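Local coordinates for protein nucleoside hydrolase, putative (Trypanosoma brucei, PDB 3FZ0) that belongs to the nucleoside hydrolase family and binds a calcium ion within an alpha/beta fold built around a largely parallel central sheet, at residues Trp83-Gly87 / Phe250-Phe256; Lys55-Tyr60 / Lys241-Phe245; Phe151-Asp157 / Gly198-Pro202; Ser183-Glu188 / Arg314-Cys318; Glu170-Asn174 / Asn207-Thr211. The protein carries 2 engineered substitutions. The contacts are given in a common frame with arbitrary orientation. Numbering follows the deposited sequence.

Interaction 1: Trp83-Gly87 / Phe250-Phe256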
# COMPACT_ATOMS: atom_id res chain seq x y z
N TRP B 83 -14.20 -20.14 6.59
CA TRP B 83 -14.26 -21.10 5.49
C TRP B 83 -15.54 -21.96 5.49
O TRP B 83 -16.21 -22.03 4.47
CB TRP B 83 -13.04 -22.00 5.58
CG TRP B 83 -12.82 -22.97 4.44
CD1 TRP B 83 -12.98 -22.72 3.08
CD2 TRP B 83 -12.35 -24.33 4.55
NE1 TRP B 83 -12.66 -23.86 2.36
CE2 TRP B 83 -12.26 -24.85 3.23
CE3 TRP B 83 -12.01 -25.15 5.63
CZ2 TRP B 83 -11.85 -26.16 2.97
CZ3 TRP B 83 -11.60 -26.46 5.38
CH2 TRP B 83 -11.52 -26.95 4.06
N GLY B 84 -15.85 -22.60 6.62
CA GLY B 84 -16.98 -23.51 6.71
C GLY B 84 -16.81 -24.92 6.11
O GLY B 84 -17.78 -25.66 6.00
N GLY B 85 -15.59 -25.29 5.73
CA GLY B 85 -15.31 -26.62 5.17
C GLY B 85 -15.56 -27.76 6.15
O GLY B 85 -16.06 -28.83 5.78
N PHE B 86 -15.23 -27.54 7.41
CA PHE B 86 -15.49 -28.54 8.43
C PHE B 86 -16.88 -28.46 9.00
O PHE B 86 -17.21 -29.24 9.88
CB PHE B 86 -14.43 -28.44 9.53
CG PHE B 86 -13.14 -29.12 9.17
CD1 PHE B 86 -12.03 -28.37 8.73
CD2 PHE B 86 -13.04 -30.53 9.22
CE1 PHE B 86 -10.82 -29.01 8.36
CE2 PHE B 86 -11.87 -31.18 8.86
CZ PHE B 86 -10.74 -30.42 8.42
N GLY B 87 -17.70 -27.52 8.53
CA GLY B 87 -19.05 -27.30 9.06
C GLY B 87 -19.27 -25.97 9.81
O GLY B 87 -18.33 -25.20 10.03
N PHE B 250 -14.82 -35.11 10.48
CA PHE B 250 -14.51 -34.88 9.06
C PHE B 250 -15.72 -35.05 8.15
O PHE B 250 -15.60 -34.91 6.93
CB PHE B 250 -13.36 -35.81 8.60
CG PHE B 250 -11.98 -35.21 8.74
CD1 PHE B 250 -11.53 -34.75 9.96
CD2 PHE B 250 -11.15 -35.12 7.62
CE1 PHE B 250 -10.27 -34.18 10.09
CE2 PHE B 250 -9.88 -34.54 7.71
CZ PHE B 250 -9.43 -34.07 8.97
N GLN B 251 -16.88 -35.36 8.71
CA GLN B 251 -18.05 -35.74 7.89
C GLN B 251 -18.51 -34.64 6.91
O GLN B 251 -18.88 -34.94 5.78
CB GLN B 251 -19.23 -36.28 8.73
CG GLN B 251 -19.94 -35.26 9.64
CD GLN B 251 -21.01 -35.90 10.54
OE1 GLN B 251 -20.90 -35.91 11.76
NE2 GLN B 251 -22.04 -36.45 9.91
N ARG B 252 -18.44 -33.38 7.35
CA ARG B 252 -18.83 -32.26 6.48
C ARG B 252 -17.77 -32.04 5.41
O ARG B 252 -18.08 -32.06 4.23
CB ARG B 252 -19.09 -30.98 7.30
CG ARG B 252 -20.00 -31.18 8.51
CD ARG B 252 -21.38 -31.74 8.11
NE ARG B 252 -22.05 -32.29 9.27
CZ ARG B 252 -23.35 -32.59 9.34
NH1 ARG B 252 -24.14 -32.37 8.30
NH2 ARG B 252 -23.87 -33.09 10.45
N LEU B 253 -16.52 -31.85 5.84
CA LEU B 253 -15.39 -31.76 4.92
C LEU B 253 -15.48 -32.86 3.87
O LEU B 253 -15.38 -32.57 2.67
CB LEU B 253 -14.05 -31.88 5.66
CG LEU B 253 -12.86 -31.65 4.72
CD1 LEU B 253 -12.88 -30.20 4.25
CD2 LEU B 253 -11.50 -31.94 5.37
N GLU B 254 -15.68 -34.10 4.32
CA GLU B 254 -15.83 -35.22 3.39
C GLU B 254 -16.97 -35.00 2.36
O GLU B 254 -16.78 -35.21 1.16
CB GLU B 254 -16.00 -36.55 4.15
CG GLU B 254 -15.79 -37.78 3.27
CD GLU B 254 -16.21 -39.09 3.94
OE1 GLU B 254 -15.85 -40.17 3.41
OE2 GLU B 254 -16.90 -39.06 4.98
N ALA B 255 -18.14 -34.55 2.81
CA ALA B 255 -19.26 -34.33 1.88
C ALA B 255 -19.00 -33.15 0.94
O ALA B 255 -19.46 -33.14 -0.18
CB ALA B 255 -20.58 -34.14 2.63
N PHE B 256 -18.24 -32.18 1.39
CA PHE B 256 -17.99 -30.99 0.60
C PHE B 256 -16.94 -31.24 -0.47
O PHE B 256 -17.07 -30.72 -1.58
CB PHE B 256 -17.55 -29.81 1.49
CG PHE B 256 -18.67 -29.16 2.28
CD1 PHE B 256 -18.47 -28.78 3.63
CD2 PHE B 256 -19.93 -28.91 1.68
CE1 PHE B 256 -19.50 -28.16 4.37
CE2 PHE B 256 -20.98 -28.30 2.41
CZ PHE B 256 -20.76 -27.92 3.76
O HOH W 1 -16.77 -32.00 8.96
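A type I beta turn, Gly84 to Gly87, closed by the Gly87 N to Gly84 O bond of 3.1 Å, rests on the start of helix 251-257. Side-chain rotamers make the fit. With chi1 at t, Trp83 brings CH2 to 3.5 Å from Leu253 CD1. Leu253 (t, p) touches two rings, one with each methyl, CD2 being 3.5 Å from Phe86 CZ; a branched aliphatic side chain suits this position. The CA-to-CB bond of Phe86 points away from the helix, yet its m rotamer carries the ring back, so that its edge meets the face of Phe250 in a T-shaped pair (centroids 5.0 Å apart, planes at 75°). Gly85 has to be small: a CB there would clash with the indole of Trp83. Arg252 offers its CB to the turn, while its guanidinium turns off to the carbonyl of Gly92. Phe256 points directly at the turn, its CD1 3.2 Å from Gly85 O. Trp83 also lies beside a bound BTB molecule, probably from the crystallisation liquor. No direct hydrogen bond joins the segments; instead, water 1 donates to Phe86 O (2.9 Å) and accepts from Arg252 N (2.7 Å).

Interaction 2: Lys55-Tyr60 / Lys241-Phe245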
# COMPACT_ATOMS: atom_id res chain seq x y z
N LYS B 55 -14.41 -30.47 23.85
CA LYS B 55 -14.91 -31.77 23.33
C LYS B 55 -13.76 -32.69 22.97
O LYS B 55 -13.83 -33.89 23.25
CB LYS B 55 -15.85 -31.59 22.13
CG LYS B 55 -17.15 -30.83 22.47
CD LYS B 55 -17.87 -30.34 21.23
CE LYS B 55 -19.19 -29.73 21.61
NZ LYS B 55 -20.05 -29.49 20.45
N LEU B 56 -12.69 -32.14 22.37
CA LEU B 56 -11.51 -32.95 22.08
C LEU B 56 -10.81 -33.49 23.35
O LEU B 56 -10.43 -34.66 23.39
CB LEU B 56 -10.52 -32.17 21.21
CG LEU B 56 -9.16 -32.82 20.89
CD1 LEU B 56 -9.33 -34.11 20.07
CD2 LEU B 56 -8.31 -31.80 20.11
N LEU B 57 -10.67 -32.67 24.39
CA LEU B 57 -10.04 -33.15 25.62
C LEU B 57 -10.92 -34.13 26.44
O LEU B 57 -10.39 -34.99 27.15
CB LEU B 57 -9.55 -31.99 26.49
CG LEU B 57 -8.57 -31.03 25.82
CD1 LEU B 57 -8.22 -29.87 26.74
CD2 LEU B 57 -7.31 -31.71 25.28
N ASP B 58 -12.25 -33.99 26.36
CA ASP B 58 -13.17 -35.02 26.89
C ASP B 58 -12.82 -36.40 26.35
O ASP B 58 -12.67 -37.35 27.12
CB ASP B 58 -14.63 -34.71 26.52
CG ASP B 58 -15.22 -33.59 27.35
OD1 ASP B 58 -14.68 -33.28 28.45
OD2 ASP B 58 -16.26 -33.04 26.92
N LEU B 59 -12.66 -36.48 25.03
CA LEU B 59 -12.30 -37.72 24.36
C LEU B 59 -11.11 -38.41 25.04
O LEU B 59 -11.13 -39.59 25.29
CB LEU B 59 -12.04 -37.45 22.88
CG LEU B 59 -11.93 -38.65 21.95
CD1 LEU B 59 -13.28 -39.42 21.89
CD2 LEU B 59 -11.49 -38.24 20.56
N TYR B 60 -10.08 -37.63 25.37
CA TYR B 60 -8.85 -38.15 25.96
C TYR B 60 -8.87 -38.21 27.49
O TYR B 60 -7.97 -38.78 28.09
CB TYR B 60 -7.67 -37.29 25.51
CG TYR B 60 -7.28 -37.58 24.10
CD1 TYR B 60 -7.89 -36.91 23.02
CD2 TYR B 60 -6.32 -38.56 23.82
CE1 TYR B 60 -7.53 -37.20 21.71
CE2 TYR B 60 -5.97 -38.84 22.51
CZ TYR B 60 -6.57 -38.16 21.48
OH TYR B 60 -6.20 -38.45 20.19
N LYS B 241 -12.90 -45.29 19.87
CA LYS B 241 -13.52 -44.01 20.14
C LYS B 241 -12.77 -42.91 19.39
O LYS B 241 -13.36 -41.85 19.13
CB LYS B 241 -13.65 -43.73 21.64
CG LYS B 241 -12.34 -43.80 22.40
CD LYS B 241 -12.51 -43.65 23.88
CE LYS B 241 -11.46 -42.73 24.48
NZ LYS B 241 -11.65 -42.62 25.95
N TRP B 242 -11.49 -43.16 19.07
CA TRP B 242 -10.67 -42.26 18.23
C TRP B 242 -11.15 -42.26 16.77
O TRP B 242 -11.31 -41.22 16.17
CB TRP B 242 -9.16 -42.62 18.24
CG TRP B 242 -8.50 -43.02 19.57
CD1 TRP B 242 -7.74 -44.13 19.78
CD2 TRP B 242 -8.50 -42.30 20.82
NE1 TRP B 242 -7.29 -44.17 21.07
CE2 TRP B 242 -7.73 -43.06 21.74
CE3 TRP B 242 -9.08 -41.11 21.26
CZ2 TRP B 242 -7.53 -42.67 23.07
CZ3 TRP B 242 -8.89 -40.72 22.60
CH2 TRP B 242 -8.12 -41.52 23.49
N GLN B 243 -11.37 -43.42 16.18
CA GLN B 243 -11.86 -43.48 14.80
C GLN B 243 -13.27 -42.90 14.68
O GLN B 243 -13.54 -42.13 13.76
CB GLN B 243 -11.81 -44.90 14.27
CG GLN B 243 -10.43 -45.55 14.33
CD GLN B 243 -10.52 -47.05 14.12
OE1 GLN B 243 -11.28 -47.70 14.82
NE2 GLN B 243 -9.77 -47.59 13.16
N GLU B 244 -14.14 -43.24 15.62
CA GLU B 244 -15.52 -42.72 15.62
C GLU B 244 -15.52 -41.18 15.61
O GLU B 244 -16.20 -40.55 14.79
CB GLU B 244 -16.32 -43.25 16.80
CG GLU B 244 -17.64 -42.54 16.97
CD GLU B 244 -18.46 -43.12 18.09
OE1 GLU B 244 -19.39 -42.41 18.52
OE2 GLU B 244 -18.19 -44.27 18.54
N PHE B 245 -14.73 -40.61 16.51
CA PHE B 245 -14.59 -39.17 16.62
C PHE B 245 -14.04 -38.55 15.33
O PHE B 245 -14.58 -37.55 14.87
CB PHE B 245 -13.71 -38.82 17.85
CG PHE B 245 -13.46 -37.34 18.02
CD1 PHE B 245 -14.27 -36.57 18.84
CD2 PHE B 245 -12.37 -36.72 17.40
CE1 PHE B 245 -14.01 -35.20 19.02
CE2 PHE B 245 -12.11 -35.35 17.58
CZ PHE B 245 -12.92 -34.60 18.38
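Leu59 fills the centre, pointing squarely at the partner helix. Leu59 CD2 lies over the face of the Phe245 ring, 3.7 Å from the centroid in a CH-pi contact, and Leu59 CG is 3.7 Å from Trp242 CZ3, so one branched side chain packs on the face of Phe245 and also touches the Trp242 ring. Leu56 adds CD1, 3.9 Å from Phe245 CE2. Beside this core, Tyr60 and the six-membered ring of Trp242 form an offset stack, centroids 4.3 Å apart and planes at 22°. The short helical segments run nearly antiparallel (160°) with axes 11.2 Å apart, a wide spacing that the large aromatic groups fill. At the exposed edge, the long Lys241 side chain reaches back to donate from NZ to Leu59 O, a weak bond of 3.1 Å. Trp242 NE1 is satisfied by Tyr358 O near the C terminus. Phe245 also stacks on Phe96 of a loop, and Leu56 and Tyr60 touch helix 17-27; helix 46-60 is thus packed against both helix 17-27 and helix 241-249.

Interaction 3: Phe151-Asp157 / Gly198-Pro202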
# COMPACT_ATOMS: atom_id res chain seq x y z
N PHE B 151 10.98 -15.45 25.09
CA PHE B 151 10.85 -16.36 23.95
C PHE B 151 12.12 -17.10 23.58
O PHE B 151 12.09 -18.06 22.82
CB PHE B 151 10.23 -15.65 22.76
CG PHE B 151 8.75 -15.49 22.90
CD1 PHE B 151 8.21 -14.45 23.68
CD2 PHE B 151 7.88 -16.40 22.30
CE1 PHE B 151 6.82 -14.33 23.83
CE2 PHE B 151 6.52 -16.27 22.46
CZ PHE B 151 5.99 -15.24 23.20
N SER B 152 13.24 -16.69 24.17
CA SER B 152 14.50 -17.37 23.96
C SER B 152 14.52 -18.69 24.75
O SER B 152 15.40 -19.51 24.55
CB SER B 152 15.66 -16.47 24.38
OG SER B 152 15.71 -16.41 25.78
N LYS B 153 13.55 -18.87 25.66
CA LYS B 153 13.45 -20.11 26.42
C LYS B 153 12.95 -21.28 25.57
O LYS B 153 13.04 -22.42 25.99
CB LYS B 153 12.57 -19.94 27.67
CG LYS B 153 13.17 -19.06 28.79
CD LYS B 153 12.81 -19.73 30.06
CE LYS B 153 12.80 -18.83 31.26
NZ LYS B 153 11.99 -19.53 32.33
N LEU B 154 12.41 -20.97 24.40
CA LEU B 154 11.91 -22.00 23.46
C LEU B 154 13.04 -22.52 22.58
O LEU B 154 13.89 -21.75 22.10
CB LEU B 154 10.81 -21.43 22.57
CG LEU B 154 9.52 -20.99 23.24
CD1 LEU B 154 8.68 -20.18 22.31
CD2 LEU B 154 8.70 -22.15 23.74
N GLY B 155 13.06 -23.83 22.40
CA GLY B 155 13.95 -24.49 21.49
C GLY B 155 15.32 -24.73 22.05
O GLY B 155 15.55 -24.56 23.24
N THR B 156 16.22 -25.11 21.16
CA THR B 156 17.61 -25.38 21.48
C THR B 156 18.39 -24.67 20.37
O THR B 156 17.77 -24.01 19.52
CB THR B 156 17.83 -26.91 21.51
OG1 THR B 156 17.27 -27.42 22.73
CG2 THR B 156 19.29 -27.29 21.48
N ASP B 157 19.73 -24.75 20.37
CA ASP B 157 20.50 -24.27 19.21
C ASP B 157 20.19 -25.15 17.99
O ASP B 157 20.39 -24.74 16.86
CB ASP B 157 22.01 -24.24 19.51
CG ASP B 157 22.54 -25.58 20.06
OD1 ASP B 157 21.74 -26.52 20.32
OD2 ASP B 157 23.78 -25.70 20.24
N GLY B 198 16.02 -12.86 18.57
CA GLY B 198 16.34 -13.67 19.72
C GLY B 198 15.72 -15.05 19.76
O GLY B 198 15.74 -15.68 20.82
N TRP B 199 15.18 -15.53 18.65
CA TRP B 199 14.84 -16.95 18.52
C TRP B 199 16.15 -17.72 18.52
O TRP B 199 17.12 -17.29 17.91
CB TRP B 199 14.13 -17.24 17.21
CG TRP B 199 12.77 -16.65 17.01
CD1 TRP B 199 12.41 -15.78 16.02
CD2 TRP B 199 11.57 -16.92 17.75
NE1 TRP B 199 11.07 -15.48 16.10
CE2 TRP B 199 10.53 -16.17 17.16
CE3 TRP B 199 11.27 -17.74 18.83
CZ2 TRP B 199 9.22 -16.20 17.62
CZ3 TRP B 199 9.97 -17.77 19.31
CH2 TRP B 199 8.96 -17.00 18.70
N LYS B 200 16.17 -18.86 19.21
CA LYS B 200 17.34 -19.74 19.20
C LYS B 200 17.54 -20.41 17.83
O LYS B 200 18.68 -20.71 17.45
CB LYS B 200 17.23 -20.79 20.30
CG LYS B 200 17.58 -20.29 21.72
CD LYS B 200 18.20 -21.44 22.51
CE LYS B 200 17.88 -21.43 24.02
NZ LYS B 200 16.63 -22.21 24.33
N CYS B 201 16.44 -20.65 17.13
CA CYS B 201 16.46 -21.22 15.80
C CYS B 201 15.50 -20.45 14.93
O CYS B 201 14.45 -20.01 15.41
CB CYS B 201 15.95 -22.67 15.80
SG CYS B 201 17.20 -23.93 15.96
N PRO B 202 15.80 -20.33 13.62
CA PRO B 202 14.85 -19.68 12.71
C PRO B 202 13.46 -20.29 12.83
O PRO B 202 13.34 -21.49 13.06
CB PRO B 202 15.41 -20.02 11.32
CG PRO B 202 16.88 -20.27 11.58
CD PRO B 202 17.01 -20.83 12.94
O HOH W 2 13.64 -19.22 21.08
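Phe151, in a 3-10 segment that starts just before it, has its CA-to-CB bond toward the partner loop, and CD2 of Phe151 comes within 3.8 Å of Trp199 CH2; the same large ring packs among helix 110-120, helix 138-146 and strand 127-133. Ser152, small enough for the loop to pass close by, sets CB 3.6 Å from Gly198 O and gives its backbone O to Lys200 NZ at 3.0 Å, while its hydroxyl is bonded to Asp149 O. Lys153 turns away, its NZ serving carbonyls of Leu118, Glu119 and Ala121. Leu154 touches the edge of the indole, CD1 to Trp199 CZ3 at 4.1 Å. Water 2 donates to Phe151 O (2.6 Å) and Leu154 O (2.7 Å) and accepts from Lys200 N (3.2 Å), filling the gap between the backbones. At Gly155 phi is positive, a conformation easy for glycine, and its O receives the second bond from Lys200 NZ, at 2.8 Å; a long cationic side chain can thus tie together two carbonyls of the bend. Thr156 O then lies 3.4 Å from Lys200 CB, and Asp157 O 3.4 Å from Cys201 SG. The two segments are the loops leading into strands 162-165 and 203-206, adjacent and parallel in the central sheet. The contact joins the entrances of neighbouring strands in a beta-alpha-beta arrangement, as expected of this alpha/beta fold.

Interaction 4: Ser183-Glu188 / Arg314-Cys318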
# COMPACT_ATOMS: atom_id res chain seq x y z
N SER B 183 -2.01 -16.46 7.47
CA SER B 183 -1.21 -15.28 7.16
C SER B 183 -2.12 -14.10 6.84
O SER B 183 -1.98 -13.02 7.46
CB SER B 183 -0.27 -15.57 5.97
OG SER B 183 0.71 -14.55 5.82
N HIS B 184 -3.05 -14.30 5.90
CA HIS B 184 -4.00 -13.26 5.51
C HIS B 184 -4.84 -12.78 6.71
O HIS B 184 -5.14 -11.62 6.80
CB HIS B 184 -4.90 -13.75 4.37
CG HIS B 184 -5.71 -12.68 3.72
ND1 HIS B 184 -6.83 -12.94 2.97
CD2 HIS B 184 -5.56 -11.33 3.70
CE1 HIS B 184 -7.34 -11.81 2.52
NE2 HIS B 184 -6.58 -10.81 2.95
N CYS B 185 -5.17 -13.67 7.62
CA CYS B 185 -5.97 -13.34 8.81
C CYS B 185 -5.29 -12.31 9.64
O CYS B 185 -5.93 -11.41 10.17
CB CYS B 185 -6.21 -14.58 9.67
SG CYS B 185 -7.64 -15.54 9.15
N ASP B 186 -3.98 -12.42 9.75
CA ASP B 186 -3.27 -11.46 10.56
C ASP B 186 -1.87 -11.29 10.06
O ASP B 186 -0.94 -11.92 10.58
CB ASP B 186 -3.28 -11.88 12.05
CG ASP B 186 -2.97 -10.74 12.94
OD1 ASP B 186 -2.32 -9.82 12.42
OD2 ASP B 186 -3.36 -10.73 14.14
N PRO B 187 -1.70 -10.43 9.04
CA PRO B 187 -0.39 -10.18 8.46
C PRO B 187 0.52 -9.48 9.46
O PRO B 187 1.68 -9.87 9.60
CB PRO B 187 -0.71 -9.31 7.24
CG PRO B 187 -2.15 -9.56 6.97
CD PRO B 187 -2.74 -9.67 8.33
N GLU B 188 0.00 -8.48 10.17
CA GLU B 188 0.80 -7.74 11.19
C GLU B 188 1.40 -8.72 12.22
O GLU B 188 2.58 -8.63 12.55
CB GLU B 188 -0.06 -6.69 11.89
CG GLU B 188 -0.32 -5.43 11.11
CD GLU B 188 -1.44 -5.56 10.06
OE1 GLU B 188 -2.05 -6.63 9.90
OE2 GLU B 188 -1.75 -4.55 9.42
N ARG B 314 -1.94 -8.33 0.28
CA ARG B 314 -1.90 -8.25 1.75
C ARG B 314 -1.91 -9.69 2.27
O ARG B 314 -2.71 -10.47 1.82
CB ARG B 314 -3.05 -7.41 2.31
CG ARG B 314 -3.44 -7.73 3.74
CD ARG B 314 -4.26 -6.66 4.43
NE ARG B 314 -3.37 -5.98 5.31
CZ ARG B 314 -3.34 -6.03 6.64
NH1 ARG B 314 -4.23 -6.69 7.38
NH2 ARG B 314 -2.39 -5.35 7.24
N GLY B 315 -0.98 -10.01 3.18
CA GLY B 315 -0.86 -11.37 3.74
C GLY B 315 0.11 -12.27 2.98
O GLY B 315 0.43 -13.34 3.45
N ALA B 316 0.58 -11.84 1.81
CA ALA B 316 1.52 -12.64 1.02
C ALA B 316 2.79 -12.91 1.80
O ALA B 316 3.23 -12.06 2.59
CB ALA B 316 1.86 -11.98 -0.36
N THR B 317 3.34 -14.10 1.56
CA THR B 317 4.64 -14.50 2.02
C THR B 317 5.69 -14.05 1.01
O THR B 317 5.69 -14.50 -0.14
CB THR B 317 4.65 -16.01 2.18
OG1 THR B 317 3.51 -16.35 2.96
CG2 THR B 317 5.92 -16.50 2.87
N CYS B 318 6.59 -13.17 1.45
CA CYS B 318 7.74 -12.74 0.67
C CYS B 318 9.02 -13.46 1.08
O CYS B 318 9.41 -13.42 2.23
CB CYS B 318 7.92 -11.24 0.86
SG CYS B 318 6.35 -10.41 0.61
O HOH W 3 3.31 -15.79 5.51
O HOH W 4 -5.92 -8.93 6.30
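Ser183 OG donates to Gly315 O at 2.7 Å and accepts from water 3 at 2.9 Å; that water also bonds Thr317 OG1 (2.6 Å), whose further partner is Thr168 N. Gly315 needs to be glycine, since a CB would clash with His184 CA. The carbonyl of Arg314 is taken by Asn176 ND2, and His184 ND1 pairs with Ser175 OG. The guanidinium of Arg314 is richly satisfied: NH2 meets Glu188 OE2 in a salt bridge modelled very short, at 2.4 Å, NH1 gives a weak bond of 3.3 Å to Glu188 OE1, and NE bonds Leu308 O. Water 4 accepts from Arg314 NH1 (3.0 Å) and donates to His184 O (2.8 Å). Pro187 supplies an apolar ring over one guanidinium face. Asp186, the N-cap of helix 187-195, accepts from Ala189 N through OD1. Arg314 also packs on His309 of the second subunit and Arg311 of the fourth. With every touching residue buried, the charges of Glu188 and Arg314 are paired inside the assembly, close to subunit interfaces.

Interaction 5: Glu170-Asn174 / Asn207-Thr211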
# COMPACT_ATOMS: atom_id res chain seq x y z
N GLU B 170 5.05 -20.43 -2.77
CA GLU B 170 4.92 -20.26 -4.22
C GLU B 170 3.81 -19.26 -4.52
O GLU B 170 3.37 -19.14 -5.65
CB GLU B 170 4.58 -21.61 -4.90
CG GLU B 170 5.68 -22.68 -4.87
CD GLU B 170 5.25 -23.99 -5.53
OE1 GLU B 170 4.45 -23.95 -6.49
OE2 GLU B 170 5.70 -25.07 -5.09
N SER B 171 3.36 -18.58 -3.48
CA SER B 171 2.16 -17.74 -3.50
C SER B 171 0.94 -18.28 -4.26
O SER B 171 0.23 -17.53 -4.92
CB SER B 171 2.52 -16.28 -3.89
OG SER B 171 2.92 -16.23 -5.24
N LYS B 172 0.70 -19.59 -4.13
CA LYS B 172 -0.62 -20.15 -4.38
C LYS B 172 -1.50 -19.88 -3.17
O LYS B 172 -1.66 -20.75 -2.34
CB LYS B 172 -0.56 -21.66 -4.63
CG LYS B 172 0.21 -22.03 -5.88
CD LYS B 172 -0.02 -23.47 -6.29
CE LYS B 172 1.17 -23.98 -7.09
NZ LYS B 172 1.03 -23.67 -8.54
N GLY B 173 -2.07 -18.67 -3.11
CA GLY B 173 -2.89 -18.25 -1.97
C GLY B 173 -4.23 -18.95 -1.98
O GLY B 173 -4.78 -19.19 -3.04
N ASN B 174 -4.74 -19.30 -0.80
CA ASN B 174 -6.04 -19.97 -0.72
C ASN B 174 -7.07 -19.04 -0.06
O ASN B 174 -8.24 -19.37 0.07
CB ASN B 174 -5.92 -21.34 -0.01
CG ASN B 174 -5.35 -21.22 1.42
OD1 ASN B 174 -5.44 -20.17 2.04
ND2 ASN B 174 -4.72 -22.29 1.93
N ASN B 207 4.23 -24.19 5.26
CA ASN B 207 3.40 -23.42 4.35
C ASN B 207 2.40 -24.32 3.65
O ASN B 207 2.51 -25.55 3.68
CB ASN B 207 4.26 -22.70 3.31
CG ASN B 207 5.27 -23.61 2.66
OD1 ASN B 207 4.97 -24.32 1.70
ND2 ASN B 207 6.47 -23.65 3.22
N TRP B 208 1.45 -23.67 2.98
CA TRP B 208 0.38 -24.35 2.27
C TRP B 208 0.85 -25.43 1.28
O TRP B 208 0.40 -26.59 1.35
CB TRP B 208 -0.50 -23.30 1.57
CG TRP B 208 -1.55 -23.84 0.63
CD1 TRP B 208 -1.62 -23.62 -0.72
CD2 TRP B 208 -2.69 -24.65 0.96
NE1 TRP B 208 -2.71 -24.22 -1.23
CE2 TRP B 208 -3.40 -24.86 -0.24
CE3 TRP B 208 -3.17 -25.22 2.15
CZ2 TRP B 208 -4.58 -25.66 -0.30
CZ3 TRP B 208 -4.36 -26.00 2.10
CH2 TRP B 208 -5.04 -26.21 0.88
N GLU B 209 1.76 -25.07 0.37
CA GLU B 209 2.17 -25.99 -0.71
C GLU B 209 2.88 -27.23 -0.19
O GLU B 209 2.64 -28.31 -0.66
CB GLU B 209 3.03 -25.29 -1.77
CG GLU B 209 2.31 -24.16 -2.54
CD GLU B 209 2.43 -22.78 -1.87
OE1 GLU B 209 2.67 -22.74 -0.65
OE2 GLU B 209 2.29 -21.74 -2.56
N VAL B 210 3.70 -27.10 0.83
CA VAL B 210 4.31 -28.30 1.37
C VAL B 210 3.27 -29.21 2.04
O VAL B 210 3.44 -30.43 2.02
CB VAL B 210 5.52 -28.00 2.28
CG1 VAL B 210 5.08 -27.51 3.66
CG2 VAL B 210 6.38 -29.22 2.39
N THR B 211 2.19 -28.64 2.58
CA THR B 211 1.14 -29.50 3.17
C THR B 211 0.28 -30.13 2.08
O THR B 211 -0.11 -31.30 2.19
CB THR B 211 0.32 -28.81 4.28
OG1 THR B 211 -0.53 -27.82 3.70
CG2 THR B 211 1.26 -28.16 5.35
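One carboxylate oxygen of a helix gathers the backbone of a bend: Glu209 OE2 accepts from Lys172 N at 3.1 Å and, weakly, from Glu170 N, also at 3.1 Å. A glutamate suits this place because it can reach from the first turn of helix 208-212 to NH groups of an irregular loop; its OE1 is taken by Ser169 N. Lys172 is the centre of an inverse gamma turn. Lys172 O lies 3.3 Å from Trp208 CD1, while its cationic end makes a cation-pi contact with Trp321 of the third subunit. Asn174 ND2 sits over one face of the indole, 3.3 Å from Trp208 CD2; Asn174 OD1 is held by Phe181 N. Trp208 NE1 bonds Tyr322 of the third subunit. Asn207 N-caps the helix, its OD1 accepting from Val210 N at 3.2 Å. The contact lies at the C-terminal ends of parallel strands 162-165 and 203-206, where alpha/beta folds usually carry their sites; here Asn174 ND2 bonds a BTB molecule, probably from the crystallisation liquor.

Overall arrangement
From the N terminus, the first contacting segment lies on helix 46-60, and interaction 2 closes a long loop by joining it to helix 241-249. Interaction 1 starts later, at 83-87, and ends later, on the following helix 251-257, so the loops cross. Interactions 3 and 5 lie within the spans of interactions 1 and 2 and cross each other: 151-157 meets 198-202 ahead of two parallel strands, and 170-174 meets 207-211 beyond them. Interaction 4 crosses all four, tying helices after mid-sheet to strand 317-319, outermost in this chain's sheet. Interactions 4 and 5 are neighbours, centres about 12 Å apart, whereas the centres of interactions 1 and 3 are about 37 Å apart, on opposite sides of the chain's centre.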